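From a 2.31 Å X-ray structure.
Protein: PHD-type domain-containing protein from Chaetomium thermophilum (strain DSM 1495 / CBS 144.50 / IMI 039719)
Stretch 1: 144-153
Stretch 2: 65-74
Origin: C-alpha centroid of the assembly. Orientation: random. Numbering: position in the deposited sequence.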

# COMPACT_ATOMS: atom_id res chain seq x y z
N LEU A 144 -4.75 -10.33 -6.92
CA LEU A 144 -4.67 -10.37 -5.47
C LEU A 144 -3.87 -9.19 -4.91
O LEU A 144 -4.30 -8.56 -3.95
CB LEU A 144 -4.09 -11.70 -5.01
CG LEU A 144 -5.02 -12.87 -5.37
CD1 LEU A 144 -4.63 -14.15 -4.64
CD2 LEU A 144 -6.47 -12.53 -5.08
N LEU A 145 -2.70 -8.89 -5.49
CA LEU A 145 -1.91 -7.74 -5.06
C LEU A 145 -2.66 -6.43 -5.28
O LEU A 145 -2.56 -5.51 -4.46
CB LEU A 145 -0.58 -7.70 -5.81
CG LEU A 145 0.53 -8.74 -5.63
CD1 LEU A 145 1.81 -8.27 -6.33
CD2 LEU A 145 0.78 -9.00 -4.16
N THR A 146 -3.37 -6.32 -6.41
CA THR A 146 -4.24 -5.16 -6.61
C THR A 146 -5.25 -5.04 -5.47
O THR A 146 -5.46 -3.95 -4.93
CB THR A 146 -4.97 -5.28 -7.95
OG1 THR A 146 -4.05 -5.03 -9.03
CG2 THR A 146 -6.14 -4.28 -8.03
N LYS A 147 -5.87 -6.16 -5.09
CA LYS A 147 -6.89 -6.16 -4.05
C LYS A 147 -6.30 -5.79 -2.69
O LYS A 147 -6.90 -5.02 -1.93
CB LYS A 147 -7.55 -7.54 -4.00
CG LYS A 147 -8.56 -7.75 -2.88
CD LYS A 147 -9.31 -9.09 -3.01
CE LYS A 147 -9.31 -9.85 -1.68
NZ LYS A 147 -9.50 -8.94 -0.49
N THR A 148 -5.11 -6.31 -2.37
CA THR A 148 -4.49 -5.95 -1.10
C THR A 148 -4.22 -4.46 -1.02
O THR A 148 -4.57 -3.81 -0.02
CB THR A 148 -3.18 -6.71 -0.91
OG1 THR A 148 -3.42 -8.11 -1.06
CG2 THR A 148 -2.63 -6.43 0.48
N VAL A 149 -3.59 -3.90 -2.06
CA VAL A 149 -3.14 -2.51 -2.00
C VAL A 149 -4.32 -1.56 -1.99
O VAL A 149 -4.39 -0.65 -1.16
CB VAL A 149 -2.16 -2.21 -3.15
CG1 VAL A 149 -1.76 -0.75 -3.12
CG2 VAL A 149 -0.91 -3.08 -3.01
N ARG A 150 -5.29 -1.78 -2.88
CA ARG A 150 -6.52 -0.99 -2.81
C ARG A 150 -7.18 -1.12 -1.44
O ARG A 150 -7.79 -0.16 -0.94
CB ARG A 150 -7.50 -1.40 -3.91
CG ARG A 150 -7.12 -0.87 -5.28
CD ARG A 150 -8.11 -1.28 -6.35
NE ARG A 150 -9.46 -0.78 -6.08
CZ ARG A 150 -9.88 0.43 -6.41
NH1 ARG A 150 -9.05 1.27 -7.02
NH2 ARG A 150 -11.13 0.82 -6.13
N HIS A 151 -7.10 -2.30 -0.82
CA HIS A 151 -7.72 -2.47 0.48
C HIS A 151 -6.98 -1.64 1.53
O HIS A 151 -7.61 -1.02 2.40
CB HIS A 151 -7.77 -3.95 0.88
CG HIS A 151 -8.41 -4.19 2.21
ND1 HIS A 151 -9.76 -4.01 2.43
CD2 HIS A 151 -7.88 -4.56 3.41
CE1 HIS A 151 -10.04 -4.28 3.70
NE2 HIS A 151 -8.92 -4.63 4.31
N ASP A 152 -5.65 -1.61 1.45
CA ASP A 152 -4.85 -0.84 2.39
C ASP A 152 -5.13 0.65 2.27
O ASP A 152 -5.15 1.36 3.29
CB ASP A 152 -3.37 -1.15 2.19
CG ASP A 152 -3.00 -2.58 2.60
OD1 ASP A 152 -3.80 -3.25 3.30
OD2 ASP A 152 -1.89 -3.04 2.24
N ILE A 153 -5.39 1.13 1.06
CA ILE A 153 -5.73 2.54 0.91
C ILE A 153 -7.00 2.85 1.69
O ILE A 153 -7.06 3.83 2.43
CB ILE A 153 -5.84 2.92 -0.57
CG1 ILE A 153 -4.48 2.71 -1.24
CG2 ILE A 153 -6.24 4.38 -0.73
CD1 ILE A 153 -4.43 3.17 -2.69
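Stretch 2 (65-74) TVGAAHQFSL

Two helices that run the same way can be joined by a graded seam, apolar at one end and polar at the other, and the pairing of residues 65-74 with residues 144-153 is a compact example. Both segments are helical throughout, and both helices extend beyond the stretches at either end. Their N-to-C directions differ by 28°, with a signed crossing angle of 28°, and the axes approach to 10.4 Å. The contact is modest, burying 299 Å² in all, and it draws on few residues of each helix. The register follows from the shared direction: Leu 145 lies level with Val 66 (CA to CA 7.6 Å), Val 149 with His 70 (CA to CA 7.0 Å), and Asp 152 with Ser 73 (CA to CA 6.5 Å), so the backbones draw closer along the chain.

The first contact along residues 144-153 comes from Leu 145. Its CA-to-CB bond points sideways, but with chi1 m and chi2 t the end of the side chain comes nearer to the partner, and Leu 145 CD2 rests 4.1 Å from Val 66 CG1. Thr 146 and Lys 147 take no part. One turn after Leu 144, Thr 148 points toward the second helix and divides its work between the two helices. In the m rotamer its hydroxyl turns back on its own helix, where Thr 148 OG1 donates to Leu 144 O at 3.1 Å, while its methyl lies over one face of the imidazole of His 70. Thr 148 CG2 is 3.5 Å from the centroid of the His 70 ring and 20° off the ring normal, a CH-pi contact. Val 149 completes the apolar end: Val 149 CG2 packs 3.8 Å from Val 66 CG1, so the buried Val 66 is met by two side chains one helical turn apart.

Arg 150 and His 151 leave the seam, and Asp 152 closes it with polar chemistry. Its carboxylate meets the His 70 ring at the edge, near the ring plane, where a nitrogen can donate. The resulting hydrogen bond, from His 70 ND1 to Asp 152 OD2, is very short at 2.4 Å and nearly straight, with an angle of 168° at the hydrogen. His 70 thus uses face and edge for different partners. A water donates to the same oxygen, with its O atom 2.9 Å from Asp 152 OD2, and that water O is also hydrogen-bonded to Ser 73 OG at 3.0 Å. This water bridges the helices where Ser 73 CB approaches Asp 152 OD2 to 3.9 Å. Ile 153 points away.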

# COMPACT_ATOMS: atom_id res chain seq x y z
N THR A 65 8.47 -5.66 -3.09
CA THR A 65 8.25 -4.39 -2.41
C THR A 65 6.81 -4.27 -1.91
O THR A 65 6.57 -3.76 -0.82
CB THR A 65 8.58 -3.24 -3.35
OG1 THR A 65 9.85 -3.48 -3.94
CG2 THR A 65 8.65 -1.93 -2.59
N VAL A 66 5.85 -4.74 -2.72
CA VAL A 66 4.45 -4.66 -2.32
C VAL A 66 4.23 -5.41 -1.01
O VAL A 66 3.45 -4.97 -0.16
CB VAL A 66 3.54 -5.19 -3.44
CG1 VAL A 66 2.11 -5.32 -2.96
CG2 VAL A 66 3.63 -4.30 -4.64
N GLY A 67 4.95 -6.52 -0.81
CA GLY A 67 4.79 -7.29 0.42
C GLY A 67 5.18 -6.50 1.66
O GLY A 67 4.46 -6.51 2.66
N ALA A 68 6.32 -5.81 1.62
CA ALA A 68 6.76 -5.03 2.77
C ALA A 68 5.98 -3.72 2.91
O ALA A 68 5.76 -3.26 4.04
CB ALA A 68 8.25 -4.72 2.68
N ALA A 69 5.57 -3.11 1.79
CA ALA A 69 4.68 -1.95 1.88
C ALA A 69 3.38 -2.33 2.59
O ALA A 69 2.87 -1.58 3.43
CB ALA A 69 4.41 -1.38 0.49
N HIS A 70 2.85 -3.52 2.29
CA HIS A 70 1.63 -3.98 2.95
C HIS A 70 1.84 -4.16 4.45
O HIS A 70 0.92 -3.93 5.24
CB HIS A 70 1.16 -5.29 2.33
CG HIS A 70 -0.04 -5.88 3.01
ND1 HIS A 70 -1.22 -5.20 3.18
CD2 HIS A 70 -0.22 -7.09 3.59
CE1 HIS A 70 -2.08 -5.96 3.83
NE2 HIS A 70 -1.50 -7.12 4.09
N GLN A 71 3.03 -4.62 4.86
CA GLN A 71 3.24 -4.83 6.28
C GLN A 71 3.31 -3.49 7.01
O GLN A 71 2.75 -3.34 8.10
CB GLN A 71 4.50 -5.65 6.52
CG GLN A 71 4.60 -6.23 7.93
CD GLN A 71 3.60 -7.35 8.19
OE1 GLN A 71 3.24 -8.10 7.28
NE2 GLN A 71 3.15 -7.46 9.44
N PHE A 72 3.98 -2.51 6.41
CA PHE A 72 4.03 -1.17 6.98
C PHE A 72 2.64 -0.56 7.11
O PHE A 72 2.39 0.21 8.05
CB PHE A 72 4.92 -0.27 6.12
CG PHE A 72 5.42 0.94 6.84
CD1 PHE A 72 5.67 0.89 8.20
CD2 PHE A 72 5.65 2.12 6.16
CE1 PHE A 72 6.14 2.01 8.87
CE2 PHE A 72 6.12 3.24 6.82
CZ PHE A 72 6.36 3.19 8.19
N SER A 73 1.73 -0.88 6.18
CA SER A 73 0.35 -0.40 6.31
C SER A 73 -0.30 -0.99 7.55
O SER A 73 -0.99 -0.27 8.29
CB SER A 73 -0.47 -0.76 5.08
OG SER A 73 -0.05 -0.01 3.96
N LEU A 74 -0.07 -2.28 7.79
CA LEU A 74 -0.58 -2.92 9.01
C LEU A 74 0.02 -2.28 10.27
O LEU A 74 -0.69 -2.07 11.26
CB LEU A 74 -0.29 -4.42 8.95
CG LEU A 74 -0.84 -5.13 7.71
CD1 LEU A 74 -0.34 -6.55 7.59
CD2 LEU A 74 -2.34 -5.12 7.76
O HOH W 1 0.14 -1.25 1.19